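Local atomic coordinates of xylose isomerase-like TIM barrel domain-containing protein (Thermus thermophilus, PDB entry 3AYT), a protein that probably acts as a zinc-dependent phosphodiesterase of the xylose isomerase-like TIM-barrel family, perhaps cleaving DNA at abasic sites. Residues Ala166-Arg171 against Asn189-Val194; Ala180-His185 against Leu216-Val221. All coordinates share one frame; numbering follows the deposited sequence.

Contact 1: residues Ala166-Arg171 against Asn189-Val194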
loop_
_atom_site.group_PDB
_atom_site.type_symbol
_atom_site.label_atom_id
_atom_site.label_comp_id
_atom_site.label_asym_id
_atom_site.label_seq_id
_atom_site.Cartn_x
_atom_site.Cartn_y
_atom_site.Cartn_z
ATOM N N ALA A 166 8.924 -2.210 -7.700
ATOM C CA ALA A 166 9.366 -3.198 -8.679
ATOM C C ALA A 166 10.626 -2.707 -9.401
ATOM O O ALA A 166 11.589 -3.465 -9.567
ATOM C CB ALA A 166 8.252 -3.504 -9.680
ATOM N N ARG A 167 10.615 -1.442 -9.819
ATOM C CA ARG A 167 11.713 -0.871 -10.615
ATOM C C ARG A 167 13.035 -0.837 -9.847
ATOM O O ARG A 167 14.080 -1.239 -10.369
ATOM C CB ARG A 167 11.345 0.541 -11.103
ATOM C CG ARG A 167 12.415 1.248 -11.970
ATOM C CD ARG A 167 12.751 0.424 -13.229
ATOM N NE ARG A 167 13.648 1.124 -14.151
ATOM C CZ ARG A 167 13.266 1.729 -15.277
ATOM N NH1 ARG A 167 11.991 1.734 -15.657
ATOM N NH2 ARG A 167 14.173 2.332 -16.040
ATOM N N VAL A 168 12.963 -0.403 -8.592
ATOM C CA VAL A 168 14.148 -0.064 -7.807
ATOM C C VAL A 168 14.598 -1.149 -6.825
ATOM O O VAL A 168 15.786 -1.217 -6.469
ATOM C CB VAL A 168 13.920 1.294 -7.084
ATOM C CG1 VAL A 168 14.852 1.462 -5.905
ATOM C CG2 VAL A 168 14.074 2.444 -8.070
ATOM N N PHE A 169 13.667 -1.996 -6.392
ATOM C CA PHE A 169 13.980 -3.060 -5.429
ATOM C C PHE A 169 13.956 -4.495 -5.978
ATOM O O PHE A 169 14.539 -5.397 -5.375
ATOM C CB PHE A 169 13.063 -2.973 -4.196
ATOM C CG PHE A 169 13.132 -1.658 -3.469
ATOM C CD1 PHE A 169 14.360 -1.057 -3.186
ATOM C CD2 PHE A 169 11.970 -1.032 -3.041
ATOM C CE1 PHE A 169 14.419 0.159 -2.508
ATOM C CE2 PHE A 169 12.018 0.188 -2.364
ATOM C CZ PHE A 169 13.249 0.783 -2.095
ATOM N N SER A 170 13.289 -4.722 -7.106
ATOM C CA SER A 170 13.063 -6.100 -7.550
ATOM C C SER A 170 13.968 -6.533 -8.705
ATOM O O SER A 170 14.764 -5.748 -9.211
ATOM C CB SER A 170 11.585 -6.320 -7.906
ATOM O OG SER A 170 11.290 -5.946 -9.244
ATOM N N ARG A 171 13.816 -7.790 -9.105
ATOM C CA ARG A 171 14.474 -8.362 -10.276
ATOM C C ARG A 171 13.539 -8.276 -11.502
ATOM O O ARG A 171 13.885 -8.742 -12.589
ATOM C CB ARG A 171 14.883 -9.811 -9.956
ATOM C CG ARG A 171 15.013 -10.763 -11.136
ATOM C CD ARG A 171 15.494 -12.142 -10.706
ATOM N NE ARG A 171 16.879 -12.083 -10.262
ATOM C CZ ARG A 171 17.924 -12.535 -10.948
ATOM N NH1 ARG A 171 17.767 -13.126 -12.127
ATOM N NH2 ARG A 171 19.133 -12.402 -10.436
ATOM N N ASN A 189 3.549 6.912 -8.294
ATOM C CA ASN A 189 4.556 7.953 -8.269
ATOM C C ASN A 189 5.587 7.618 -9.337
ATOM O O ASN A 189 5.451 6.617 -10.059
ATOM C CB ASN A 189 5.217 8.071 -6.877
ATOM C CG ASN A 189 5.816 6.770 -6.394
ATOM O OD1 ASN A 189 6.454 6.049 -7.154
ATOM N ND2 ASN A 189 5.634 6.473 -5.111
ATOM N N ASP A 190 6.623 8.435 -9.436
ATOM C CA ASP A 190 7.685 8.157 -10.378
ATOM C C ASP A 190 9.030 8.172 -9.681
ATOM O O ASP A 190 9.167 8.716 -8.576
ATOM C CB ASP A 190 7.652 9.132 -11.558
ATOM C CG ASP A 190 7.956 8.449 -12.890
ATOM O OD1 ASP A 190 8.637 7.395 -12.886
ATOM O OD2 ASP A 190 7.503 8.968 -13.939
ATOM N N THR A 191 10.004 7.557 -10.343
ATOM C CA THR A 191 11.352 7.361 -9.840
ATOM C C THR A 191 12.358 7.658 -10.950
ATOM O O THR A 191 12.001 7.664 -12.127
ATOM C CB THR A 191 11.567 5.903 -9.332
ATOM O OG1 THR A 191 12.964 5.653 -9.142
ATOM C CG2 THR A 191 11.031 4.884 -10.318
ATOM N N ASP A 192 13.608 7.903 -10.566
ATOM C CA ASP A 192 14.712 8.040 -11.519
ATOM C C ASP A 192 15.274 6.669 -11.893
ATOM O O ASP A 192 16.260 6.571 -12.621
ATOM C CB ASP A 192 15.821 8.923 -10.932
ATOM C CG ASP A 192 16.264 8.470 -9.541
ATOM O OD1 ASP A 192 15.828 7.386 -9.082
ATOM O OD2 ASP A 192 17.049 9.207 -8.902
ATOM N N GLY A 193 14.645 5.613 -11.375
ATOM C CA GLY A 193 15.061 4.239 -11.642
ATOM C C GLY A 193 16.204 3.797 -10.757
ATOM O O GLY A 193 16.783 2.734 -10.967
ATOM N N VAL A 194 16.525 4.618 -9.760
ATOM C CA VAL A 194 17.612 4.330 -8.832
ATOM C C VAL A 194 17.086 4.305 -7.399
ATOM O O VAL A 194 17.361 3.376 -6.648
ATOM C CB VAL A 194 18.744 5.394 -8.925
ATOM C CG1 VAL A 194 19.943 4.979 -8.053
ATOM C CG2 VAL A 194 19.178 5.599 -10.376
HETATM O O HOH W 1 15.960 0.803 -12.721
#
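With CG1 trans to its own backbone N (chi1 160°), Val168 turns both methyls onto the loop 189-194, while Arg167, one residue earlier on the helix, sets CG trans as well (chi1 -179°) and then bends at chi2 (58°) to run beside Gly193. The two branches of the valine divide the work. Val168 CG1 lies 3.2 Å from Val194 O, a close approach of a methyl to a carbonyl oxygen, and Val168 CG2 reaches the Gly193-Val194 backbone and comes within 3.6 Å of Thr191 OG1. That hydroxyl is already engaged: Thr191 OG1 accepts from Gly193 N at 2.8 Å in an ST turn and is also hydrogen-bonded to Tyr195 O. Asp192 OD1 forms an Asx turn in the same loop, taking Val194 N from above the carboxylate plane, while its OD2 forms a salt bridge with Arg197. Arg167 passes its CG 4.0 Å from Gly193 CA, and one water links the segments by accepting from Arg167 NE (2.7 Å), in the guanidinium plane, and donating to Gly193 O. Gly193 has positive phi, and a beta carbon there would come close to Arg167 NE. The loop therefore fixes its own shape through side-chain-to-backbone bonds, and the helix meets it through methyl contacts and a single water bridge, near the zinc ligand Asp196.

Contact 2: residues Ala180-His185 against Leu216-Val221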
loop_
_atom_site.group_PDB
_atom_site.type_symbol
_atom_site.label_atom_id
_atom_site.label_comp_id
_atom_site.label_asym_id
_atom_site.label_seq_id
_atom_site.Cartn_x
_atom_site.Cartn_y
_atom_site.Cartn_z
ATOM N N ALA A 180 -0.216 -8.630 -14.052
ATOM C CA ALA A 180 -0.877 -9.927 -14.218
ATOM C C ALA A 180 -1.399 -10.507 -12.898
ATOM O O ALA A 180 -2.183 -11.447 -12.916
ATOM C CB ALA A 180 0.054 -10.929 -14.923
ATOM N N LEU A 181 -0.964 -9.955 -11.758
ATOM C CA LEU A 181 -1.521 -10.348 -10.451
ATOM C C LEU A 181 -2.851 -9.653 -10.156
ATOM O O LEU A 181 -3.445 -9.851 -9.093
ATOM C CB LEU A 181 -0.535 -10.060 -9.312
ATOM C CG LEU A 181 0.826 -10.751 -9.330
ATOM C CD1 LEU A 181 1.706 -10.193 -8.203
ATOM C CD2 LEU A 181 0.665 -12.259 -9.203
ATOM N N ALA A 182 -3.298 -8.824 -11.097
ATOM C CA ALA A 182 -4.585 -8.125 -11.010
ATOM C C ALA A 182 -4.706 -7.182 -9.793
ATOM O O ALA A 182 -5.613 -7.336 -8.972
ATOM C CB ALA A 182 -5.756 -9.124 -11.068
ATOM N N PRO A 183 -3.805 -6.178 -9.696
ATOM C CA PRO A 183 -3.919 -5.241 -8.577
ATOM C C PRO A 183 -5.229 -4.472 -8.625
ATOM O O PRO A 183 -5.609 -3.956 -9.685
ATOM C CB PRO A 183 -2.755 -4.271 -8.801
ATOM C CG PRO A 183 -2.491 -4.323 -10.265
ATOM C CD PRO A 183 -2.741 -5.775 -10.633
ATOM N N GLU A 184 -5.911 -4.409 -7.489
ATOM C CA GLU A 184 -7.137 -3.629 -7.383
ATOM C C GLU A 184 -6.860 -2.229 -6.822
ATOM O O GLU A 184 -7.753 -1.386 -6.750
ATOM C CB GLU A 184 -8.172 -4.379 -6.536
ATOM C CG GLU A 184 -7.809 -4.497 -5.067
ATOM C CD GLU A 184 -8.617 -5.556 -4.345
ATOM O OE1 GLU A 184 -9.369 -5.183 -3.425
ATOM O OE2 GLU A 184 -8.494 -6.753 -4.685
ATOM N N HIS A 185 -5.602 -1.983 -6.465
ATOM C CA HIS A 185 -5.187 -0.798 -5.733
ATOM C C HIS A 185 -3.796 -0.470 -6.269
ATOM O O HIS A 185 -2.922 -1.339 -6.301
ATOM C CB HIS A 185 -5.105 -1.187 -4.256
ATOM C CG HIS A 185 -5.187 -0.045 -3.287
ATOM N ND1 HIS A 185 -6.384 0.518 -2.900
ATOM C CD2 HIS A 185 -4.228 0.565 -2.550
ATOM C CE1 HIS A 185 -6.155 1.457 -2.000
ATOM N NE2 HIS A 185 -4.856 1.503 -1.766
ATOM N N LEU A 216 -7.397 2.693 -14.732
ATOM C CA LEU A 216 -7.866 3.985 -14.231
ATOM C C LEU A 216 -9.245 3.961 -13.573
ATOM O O LEU A 216 -9.691 4.970 -13.033
ATOM C CB LEU A 216 -7.796 5.068 -15.324
ATOM C CG LEU A 216 -6.439 5.405 -15.947
ATOM C CD1 LEU A 216 -6.637 6.204 -17.241
ATOM C CD2 LEU A 216 -5.506 6.152 -14.990
ATOM N N ASP A 217 -9.921 2.816 -13.604
ATOM C CA ASP A 217 -11.191 2.669 -12.900
ATOM C C ASP A 217 -10.974 2.059 -11.511
ATOM O O ASP A 217 -11.916 1.893 -10.738
ATOM C CB ASP A 217 -12.185 1.833 -13.723
ATOM C CG ASP A 217 -11.718 0.402 -13.935
ATOM O OD1 ASP A 217 -10.500 0.168 -14.130
ATOM O OD2 ASP A 217 -12.584 -0.498 -13.902
ATOM N N ARG A 218 -9.716 1.755 -11.209
ATOM C CA ARG A 218 -9.316 1.177 -9.934
ATOM C C ARG A 218 -8.746 2.252 -9.008
ATOM O O ARG A 218 -8.316 3.316 -9.462
ATOM C CB ARG A 218 -8.295 0.064 -10.179
ATOM C CG ARG A 218 -8.931 -1.213 -10.735
ATOM C CD ARG A 218 -8.130 -1.852 -11.860
ATOM N NE ARG A 218 -7.912 -3.271 -11.596
ATOM C CZ ARG A 218 -7.955 -4.250 -12.495
ATOM N NH1 ARG A 218 -8.250 -4.012 -13.766
ATOM N NH2 ARG A 218 -7.717 -5.492 -12.105
ATOM N N THR A 219 -8.755 1.973 -7.710
ATOM C CA THR A 219 -8.251 2.919 -6.708
ATOM C C THR A 219 -6.785 3.260 -6.942
ATOM O O THR A 219 -5.926 2.377 -6.985
ATOM C CB THR A 219 -8.432 2.379 -5.277
ATOM O OG1 THR A 219 -9.814 2.083 -5.061
ATOM C CG2 THR A 219 -7.965 3.406 -4.253
ATOM N N MET A 220 -6.513 4.550 -7.109
ATOM C CA MET A 220 -5.148 5.014 -7.277
ATOM C C MET A 220 -4.720 5.927 -6.144
ATOM O O MET A 220 -5.379 6.927 -5.846
ATOM C CB MET A 220 -4.966 5.698 -8.623
ATOM C CG MET A 220 -4.995 4.719 -9.780
ATOM S SD MET A 220 -5.282 5.569 -11.325
ATOM C CE MET A 220 -6.868 6.329 -10.995
ATOM N N VAL A 221 -3.609 5.563 -5.514
ATOM C CA VAL A 221 -3.070 6.319 -4.398
ATOM C C VAL A 221 -1.815 7.039 -4.844
ATOM O O VAL A 221 -0.846 6.413 -5.277
ATOM C CB VAL A 221 -2.746 5.404 -3.189
ATOM C CG1 VAL A 221 -2.212 6.230 -2.019
ATOM C CG2 VAL A 221 -3.978 4.618 -2.769
#
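Arg218 stretches from just before strand 219-222 across the chain that leads into strand 185-188. Arg218 CB lies 3.8 Å from Glu184 O, and CG stays near the same oxygen. The chain then bends at chi2 (137°) and chi3 (129°), carrying CD to Pro183 O and placing Arg218 NE 3.1 Å from that oxygen in a weak, bent hydrogen bond (128° at the hydrogen). CZ stays near Pro183 O, which meets the guanidinium obliquely, Arg218 NH2 ends 4.2 Å from Ala182 C, and Glu184 CA sits at the guanidinium edge. Cutting this side chain back to an alanine would remove the weak donor to Pro183 O and is likely to leave the backbone from Ala182 to Glu184 less well covered.

Deeper in, His185 and Thr219 pair as a parallel beta bridge, with His185 CA 3.5 Å from Thr219 O in a CA-H...O contact, and both side chains lie on the same face of the sheet. The imidazole spans two neighbours: His185 CE1 is 3.5 Å from Thr219 CG2, and His185 NE2 is 3.4 Å from Val221 CG2, both methyls approaching the ring obliquely. Thr219 turns CG2 to the ring, while its OG1 pairs with Asp2. The ring nitrogens are held from beyond the pair, ND1 by Arg92 and NE2 by Glu27, which fixes the rotation of the imidazole. Arg92 also bonds to Glu184 O. Val221 lies close to two zinc ligands, His187, two residues after His185, and Glu223, just past the end of strand 219-222. The pairing joins the seventh and eighth strands of the closed parallel eight-stranded barrel, the TIM-barrel fold.

In the fold
Contact 2 belongs to the barrel wall and is partly buried, whereas contact 1 is a surface contact between helix 163-169 and the loop after strand 185-188. Their segments alternate along the chain, and strand 185-188 starts at the end of 180-185 and runs up to 189-194, entered from contact 2 and left towards contact 1. The centres are about 18 Å apart. Contact 2 combines a parallel strand pairing, a hydrogen-bonded imidazole beside aliphatic methyls, and an arginine weakly bonded to one backbone carbonyl; contact 1 has no strand pairing and relies on methyls, glycine backbone and a water. Residues of each approach zinc ligands: Val221 lies near His187 and Glu223, Val168 near Asp196.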